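Local coordinates for C381 turret protein (Sulfolobus turreted icosahedral virus, PDB 4IND), which forms the turret of the virus particle, each chain folding into three jelly rolls and assembling with four further copies, at the interface of chains A and B. Sequence-based numbering; all coordinates share one arbitrary frame. Chains: chain A/B, C381 turret protein.

Contact 1: the interface of chains A and B. Residues chain A 151-153; chain B 76-78, 147, 150, 172, 174.
A:Asn153 and the arginines B:Arg147 and B:Arg172 meet in a polar subunit-subunit interface that joins neighbouring copies of the turret protein, a loop of one chain entering a rim of charged groups on the next. The amide suits this place because it offers an acceptor and a donor at once. Its OD1 takes hydrogen bonds from both end nitrogens of B:Arg172, NH1 at 3.1 Å and NH2 at 3.2 Å, and lies in the guanidinium plane. The two flat groups are turned 60° apart. ND2 donates to the backbone O of B:Glu77 at 2.8 Å, from above that carbonyl's plane. Bonds from both ends fix the amide's rotation.

B:Arg147 reaches toward A:Asn153 tip to tip, the planes nearly parallel (7°) but stepped. A:Asn153 OD1 (3.0 Å) and A:Lys151 O (2.8 Å) stand near B:Arg147 NH2, but its N-H groups point elsewhere. B:Gln76 OE1 accepts from NH1 at 2.9 Å, in the guanidinium plane but with NH1 above the glutamine amide plane. B:Glu77 O covers one guanidinium face; poorly ordered B:Glu150 OE2, offset on the other, makes a long salt bridge to NH1 and may favour the arginine's charge.

A:Gly152 has no side chain, which may be why CD of B:Arg174 can pack on its CA at 3.7 Å. The site probably orients one turret subunit against the next; B:Gly78, B:Arg147, B:Glu150, B:Arg172 and B:Arg174 also line a dihydrogenphosphate pocket, whose ion may come from crystallisation.

Contact 2: the interface of chains A and B. Residues chain A 300-301, 342, 372; chain B 331, 341, 343-344.
A:Tyr301 and B:Pro341 form the apolar centre of this subunit-subunit contact, in which strands 295-305 and 365-377 of one turret protein meet loop residues and the short strand 331-332 of its neighbour. The tyrosine has CG anti to the backbone N (chi1 178°), which carries the ring toward chain B, and chi2 of 80° turns a face to the proline. B:Pro341 crosses it at about a right angle and sets CG over that face, 3.9 Å from the ring centroid and offset toward the rim, a CH-pi contact. CB of the same proline reaches CE1 of A:Tyr301 at 3.8 Å, and the compact pyrrolidine ring thus covers one side of the phenol ring. Proline suits the place because its ring is rigid and its C-H groups pack well on an aromatic face.

B:Trp331 supplies a second apolar surface. The six-membered part of its indole does the touching: CH2 meets A:Tyr301 CE2 at 3.9 Å, with the tyrosine carbon in the indole plane, at its edge. The neighbouring CZ3 lies 3.9 Å from CG2 of A:Val372, a branched side chain that crosses the indole at about a right angle. The broad, flat tryptophan can therefore touch an aromatic and an aliphatic residue with adjoining edge atoms.

The polar part is a hydrogen bond from the hydroxyl OG of B:Ser343 to the backbone O of A:Lys300, 2.7 Å long. OG sits between its own backbone N and carbonyl carbon (chi1 63°) and approaches from above the carbonyl plane. Serine suits the place: its short side chain lets OG reach the carbonyl, with 63 Å² of the residue hidden, the largest value in the patch. Beside it, CE of A:Lys300 passes the backbone O of B:Ser343 at 3.7 Å.

Together the packing and the serine bond probably hold neighbouring turret subunits in register.

Contact 1: the interface of chains A and B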
ATOM      1  N   LYS A 151       6.970  -3.181  -8.514  1.00 49.93           N
ATOM      2  CA  LYS A 151       7.454  -4.362  -7.824  1.00 60.52           C
ATOM      3  C   LYS A 151       8.771  -4.050  -7.127  1.00 51.32           C
ATOM      4  O   LYS A 151       9.599  -4.939  -6.899  1.00 52.43           O
ATOM      5  CB  LYS A 151       7.619  -5.503  -8.830  1.00 67.10           C
ATOM      6  CG  LYS A 151       6.303  -5.903  -9.503  1.00 76.55           C
ATOM      7  CD  LYS A 151       6.534  -6.806 -10.708  1.00 82.49           C
ATOM      8  CE  LYS A 151       5.297  -7.649 -11.015  1.00 94.64           C
ATOM      9  NZ  LYS A 151       4.068  -6.839 -11.271  1.00 97.59           N
ATOM     10  N   GLY A 152       8.959  -2.772  -6.807  1.00 42.33           N
ATOM     11  CA  GLY A 152      10.074  -2.348  -5.992  1.00 53.63           C
ATOM     12  C   GLY A 152      11.385  -2.328  -6.736  1.00 52.52           C
ATOM     13  O   GLY A 152      12.441  -2.331  -6.106  1.00 53.71           O
ATOM     14  N   ASN A 153      11.335  -2.301  -8.066  1.00 41.24           N
ATOM     15  CA  ASN A 153      12.573  -2.152  -8.827  1.00 34.74           C
ATOM     16  C   ASN A 153      13.086  -0.727  -8.838  1.00 36.56           C
ATOM     17  O   ASN A 153      12.366   0.206  -8.513  1.00 40.02           O
ATOM     18  CB  ASN A 153      12.425  -2.698 -10.247  1.00 32.79           C
ATOM     19  CG  ASN A 153      12.448  -4.210 -10.273  1.00 48.07           C
ATOM     20  OD1 ASN A 153      12.995  -4.846  -9.362  1.00 45.54           O
ATOM     21  ND2 ASN A 153      11.843  -4.799 -11.296  1.00 49.32           N
TER
ATOM     22  N   GLN B  76      13.305  -9.963 -16.174  1.00 32.31           N
ATOM     23  CA  GLN B  76      12.827  -8.778 -15.486  1.00 24.96           C
ATOM     24  C   GLN B  76      13.752  -8.554 -14.299  1.00 29.70           C
ATOM     25  O   GLN B  76      14.138  -9.507 -13.633  1.00 22.32           O
ATOM     26  CB  GLN B  76      11.409  -9.008 -14.976  1.00 33.09           C
ATOM     27  CG  GLN B  76      10.798  -7.806 -14.289  1.00 51.87           C
ATOM     28  CD  GLN B  76       9.336  -8.029 -13.979  1.00 68.49           C
ATOM     29  OE1 GLN B  76       8.991  -8.638 -12.962  1.00 73.83           O
ATOM     30  NE2 GLN B  76       8.466  -7.551 -14.862  1.00 72.10           N
ATOM     31  N   GLU B  77      14.113  -7.309 -14.028  1.00 23.62           N
ATOM     32  CA  GLU B  77      15.057  -7.067 -12.933  1.00 30.54           C
ATOM     33  C   GLU B  77      14.396  -7.362 -11.595  1.00 32.39           C
ATOM     34  O   GLU B  77      13.179  -7.263 -11.465  1.00 31.86           O
ATOM     35  CB  GLU B  77      15.580  -5.628 -12.979  1.00 31.24           C
ATOM     36  CG  GLU B  77      16.523  -5.398 -14.164  1.00 35.87           C
ATOM     37  CD  GLU B  77      17.344  -4.116 -14.039  1.00 51.52           C
ATOM     38  OE1 GLU B  77      16.814  -3.121 -13.489  1.00 62.49           O
ATOM     39  OE2 GLU B  77      18.517  -4.117 -14.497  1.00 50.94           O
ATOM     40  N   GLY B  78      15.195  -7.741 -10.601  1.00 29.06           N
ATOM     41  CA  GLY B  78      14.658  -8.018  -9.279  1.00 27.23           C
ATOM     42  C   GLY B  78      15.449  -9.102  -8.583  1.00 31.00           C
ATOM     43  O   GLY B  78      16.457  -9.590  -9.105  1.00 29.35           O
ATOM     44  N   ARG B 147      10.307 -14.080  -8.286  1.00 26.48           N
ATOM     45  CA  ARG B 147      10.701 -12.916  -7.527  1.00 30.29           C
ATOM     46  C   ARG B 147      10.128 -13.015  -6.107  1.00 32.48           C
ATOM     47  O   ARG B 147       8.970 -13.344  -5.914  1.00 36.10           O
ATOM     48  CB  ARG B 147      10.244 -11.635  -8.240  1.00 25.26           C
ATOM     49  CG  ARG B 147      10.918 -11.426  -9.605  1.00 32.40           C
ATOM     50  CD  ARG B 147      10.566 -10.079 -10.211  1.00 38.19           C
ATOM     51  NE  ARG B 147      10.906  -9.005  -9.279  1.00 50.28           N
ATOM     52  CZ  ARG B 147      10.600  -7.725  -9.467  1.00 52.46           C
ATOM     53  NH1 ARG B 147       9.951  -7.355 -10.566  1.00 56.74           N
ATOM     54  NH2 ARG B 147      10.944  -6.818  -8.555  1.00 47.43           N
ATOM     55  N   GLU B 150       7.430 -10.324  -3.532  1.00 43.51           N
ATOM     56  CA  GLU B 150       6.206 -10.058  -4.277  1.00 53.48           C
ATOM     57  C   GLU B 150       5.129 -10.803  -3.534  1.00 40.30           C
ATOM     58  O   GLU B 150       5.344 -11.938  -3.121  1.00 40.71           O
ATOM     59  CB  GLU B 150       6.270 -10.642  -5.693  1.00 65.08           C
ATOM     60  CG  GLU B 150       7.515 -10.297  -6.486  1.00 77.54           C
ATOM     61  CD  GLU B 150       7.431  -8.937  -7.131  1.00 84.51           C
ATOM     62  OE1 GLU B 150       7.715  -7.936  -6.436  1.00 86.92           O
ATOM     63  OE2 GLU B 150       7.084  -8.873  -8.332  1.00 86.92           O
ATOM     64  N   ARG B 172      19.572  -8.161  -2.963  1.00 28.68           N
ATOM     65  CA  ARG B 172      19.171  -6.757  -2.988  1.00 29.60           C
ATOM     66  C   ARG B 172      17.853  -6.677  -2.257  1.00 38.61           C
ATOM     67  O   ARG B 172      16.964  -7.473  -2.532  1.00 35.73           O
ATOM     68  CB  ARG B 172      18.942  -6.280  -4.426  1.00 28.30           C
ATOM     69  CG  ARG B 172      18.406  -4.837  -4.491  1.00 37.33           C
ATOM     70  CD  ARG B 172      17.549  -4.554  -5.709  1.00 39.84           C
ATOM     71  NE  ARG B 172      16.218  -5.157  -5.619  1.00 38.68           N
ATOM     72  CZ  ARG B 172      15.302  -5.048  -6.585  1.00 50.06           C
ATOM     73  NH1 ARG B 172      15.582  -4.374  -7.692  1.00 48.02           N
ATOM     74  NH2 ARG B 172      14.108  -5.611  -6.454  1.00 53.25           N
ATOM     75  N   ARG B 174      14.711  -3.975  -1.388  1.00 35.47           N
ATOM     76  CA  ARG B 174      14.169  -2.648  -1.566  1.00 38.15           C
ATOM     77  C   ARG B 174      13.798  -2.107  -0.197  1.00 37.66           C
ATOM     78  O   ARG B 174      13.873  -2.829   0.787  1.00 32.73           O
ATOM     79  CB  ARG B 174      12.938  -2.700  -2.453  1.00 49.94           C
ATOM     80  CG  ARG B 174      11.847  -3.549  -1.860  1.00 55.23           C
ATOM     81  CD  ARG B 174      10.502  -3.205  -2.454  1.00 72.46           C
ATOM     82  NE  ARG B 174       9.485  -4.064  -1.876  1.00 85.95           N
ATOM     83  CZ  ARG B 174       9.094  -5.229  -2.382  1.00 91.92           C
ATOM     84  NH1 ARG B 174       9.618  -5.694  -3.515  1.00 81.10           N
ATOM     85  NH2 ARG B 174       8.158  -5.926  -1.749  1.00100.29           N
TER

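Contact 2: the interface of chains A and B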
ATOM      1  N   LYS A 300      10.754  21.507  15.623  1.00 33.71           N
ATOM      2  CA  LYS A 300      10.017  20.836  16.691  1.00 32.14           C
ATOM      3  C   LYS A 300       9.789  21.744  17.897  1.00 35.18           C
ATOM      4  O   LYS A 300       8.786  21.635  18.591  1.00 37.48           O
ATOM      5  CB  LYS A 300      10.758  19.567  17.131  1.00 37.72           C
ATOM      6  CG  LYS A 300      11.093  18.619  16.005  1.00 42.79           C
ATOM      7  CD  LYS A 300       9.845  18.169  15.276  1.00 48.23           C
ATOM      8  CE  LYS A 300       9.000  17.236  16.130  1.00 58.50           C
ATOM      9  NZ  LYS A 300       7.899  16.602  15.337  1.00 58.44           N
ATOM     10  N   TYR A 301      10.730  22.638  18.141  1.00 34.62           N
ATOM     11  CA  TYR A 301      10.710  23.459  19.354  1.00 31.08           C
ATOM     12  C   TYR A 301      11.601  24.678  19.195  1.00 33.77           C
ATOM     13  O   TYR A 301      12.681  24.596  18.607  1.00 36.47           O
ATOM     14  CB  TYR A 301      11.205  22.638  20.533  1.00 28.74           C
ATOM     15  CG  TYR A 301      11.285  23.412  21.846  1.00 35.54           C
ATOM     16  CD1 TYR A 301      10.145  23.637  22.607  1.00 32.84           C
ATOM     17  CD2 TYR A 301      12.502  23.881  22.329  1.00 31.75           C
ATOM     18  CE1 TYR A 301      10.215  24.339  23.823  1.00 34.45           C
ATOM     19  CE2 TYR A 301      12.591  24.583  23.530  1.00 29.51           C
ATOM     20  CZ  TYR A 301      11.441  24.811  24.269  1.00 39.38           C
ATOM     21  OH  TYR A 301      11.516  25.498  25.471  1.00 38.06           O
ATOM     22  N   PRO A 342       3.513  22.684  22.864  1.00 34.06           N
ATOM     23  CA  PRO A 342       3.709  21.274  22.517  1.00 30.72           C
ATOM     24  C   PRO A 342       3.253  20.889  21.100  1.00 39.09           C
ATOM     25  O   PRO A 342       3.889  20.036  20.471  1.00 41.26           O
ATOM     26  CB  PRO A 342       2.863  20.546  23.567  1.00 33.18           C
ATOM     27  CG  PRO A 342       2.883  21.474  24.761  1.00 36.39           C
ATOM     28  CD  PRO A 342       2.812  22.852  24.155  1.00 37.19           C
ATOM     29  N   VAL A 372      15.212  23.262  18.104  1.00 25.22           N
ATOM     30  CA  VAL A 372      15.402  21.847  17.835  1.00 24.96           C
ATOM     31  C   VAL A 372      14.743  21.570  16.503  1.00 29.73           C
ATOM     32  O   VAL A 372      13.574  21.907  16.309  1.00 33.62           O
ATOM     33  CB  VAL A 372      14.756  20.966  18.911  1.00 30.42           C
ATOM     34  CG1 VAL A 372      14.864  19.508  18.505  1.00 30.03           C
ATOM     35  CG2 VAL A 372      15.440  21.203  20.255  1.00 35.38           C
TER
ATOM     36  N   TRP B 331      20.045  17.887  22.932  1.00 37.83           N
ATOM     37  CA  TRP B 331      19.504  18.745  23.983  1.00 31.79           C
ATOM     38  C   TRP B 331      20.612  19.307  24.839  1.00 34.82           C
ATOM     39  O   TRP B 331      21.555  18.594  25.190  1.00 35.19           O
ATOM     40  CB  TRP B 331      18.478  18.020  24.856  1.00 34.31           C
ATOM     41  CG  TRP B 331      17.746  18.997  25.763  1.00 33.28           C
ATOM     42  CD1 TRP B 331      17.955  19.207  27.106  1.00 35.01           C
ATOM     43  CD2 TRP B 331      16.727  19.918  25.373  1.00 32.07           C
ATOM     44  NE1 TRP B 331      17.119  20.192  27.564  1.00 35.26           N
ATOM     45  CE2 TRP B 331      16.353  20.653  26.514  1.00 30.32           C
ATOM     46  CE3 TRP B 331      16.089  20.201  24.155  1.00 31.54           C
ATOM     47  CZ2 TRP B 331      15.371  21.646  26.489  1.00 29.83           C
ATOM     48  CZ3 TRP B 331      15.111  21.190  24.124  1.00 30.64           C
ATOM     49  CH2 TRP B 331      14.756  21.892  25.282  1.00 33.75           C
ATOM     50  N   PRO B 341      11.252  19.106  26.203  1.00 36.82           N
ATOM     51  CA  PRO B 341       9.860  19.500  25.968  1.00 35.13           C
ATOM     52  C   PRO B 341       9.035  18.390  25.331  1.00 32.02           C
ATOM     53  O   PRO B 341       9.588  17.419  24.830  1.00 34.31           O
ATOM     54  CB  PRO B 341       9.994  20.692  25.016  1.00 35.99           C
ATOM     55  CG  PRO B 341      11.270  20.459  24.301  1.00 33.49           C
ATOM     56  CD  PRO B 341      12.188  19.763  25.271  1.00 33.67           C
ATOM     57  N   SER B 343       7.466  17.983  22.600  1.00 35.00           N
ATOM     58  CA  SER B 343       7.668  17.653  21.182  1.00 39.33           C
ATOM     59  C   SER B 343       9.026  17.011  20.891  1.00 34.24           C
ATOM     60  O   SER B 343       9.309  16.612  19.760  1.00 39.80           O
ATOM     61  CB  SER B 343       7.517  18.902  20.325  1.00 29.41           C
ATOM     62  OG  SER B 343       8.517  19.855  20.651  1.00 40.53           O
ATOM     63  N   TRP B 344       9.880  16.925  21.902  1.00 33.14           N
ATOM     64  CA  TRP B 344      11.234  16.398  21.719  1.00 32.95           C
ATOM     65  C   TRP B 344      11.177  14.900  21.475  1.00 34.80           C
ATOM     66  O   TRP B 344      10.639  14.153  22.285  1.00 38.48           O
ATOM     67  CB  TRP B 344      12.062  16.694  22.964  1.00 34.50           C
ATOM     68  CG  TRP B 344      13.544  16.451  22.852  1.00 30.25           C
ATOM     69  CD1 TRP B 344      14.476  17.291  22.302  1.00 32.76           C
ATOM     70  CD2 TRP B 344      14.271  15.325  23.371  1.00 34.04           C
ATOM     71  NE1 TRP B 344      15.736  16.746  22.433  1.00 31.42           N
ATOM     72  CE2 TRP B 344      15.639  15.556  23.091  1.00 33.90           C
ATOM     73  CE3 TRP B 344      13.896  14.162  24.053  1.00 36.01           C
ATOM     74  CZ2 TRP B 344      16.636  14.644  23.470  1.00 32.67           C
ATOM     75  CZ3 TRP B 344      14.890  13.258  24.437  1.00 37.79           C
ATOM     76  CH2 TRP B 344      16.250  13.508  24.143  1.00 34.99           C
TER

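The centres of the C-alpha atoms of contact 1 and contact 2 lie about 39 Å apart, and the two share no residue or secondary-structure element. Contact 1 joins a loop of chain A (151-153) to loop residues and strand ends of chain B, whereas contact 2 lies in the C-terminal part of both chains, in the range of the third family, so the same pair of chains is tied at widely spaced points. Two such separated attachments would restrain rocking of one subunit against another, and repetition around the five copies of the assembly would probably stiffen the turret.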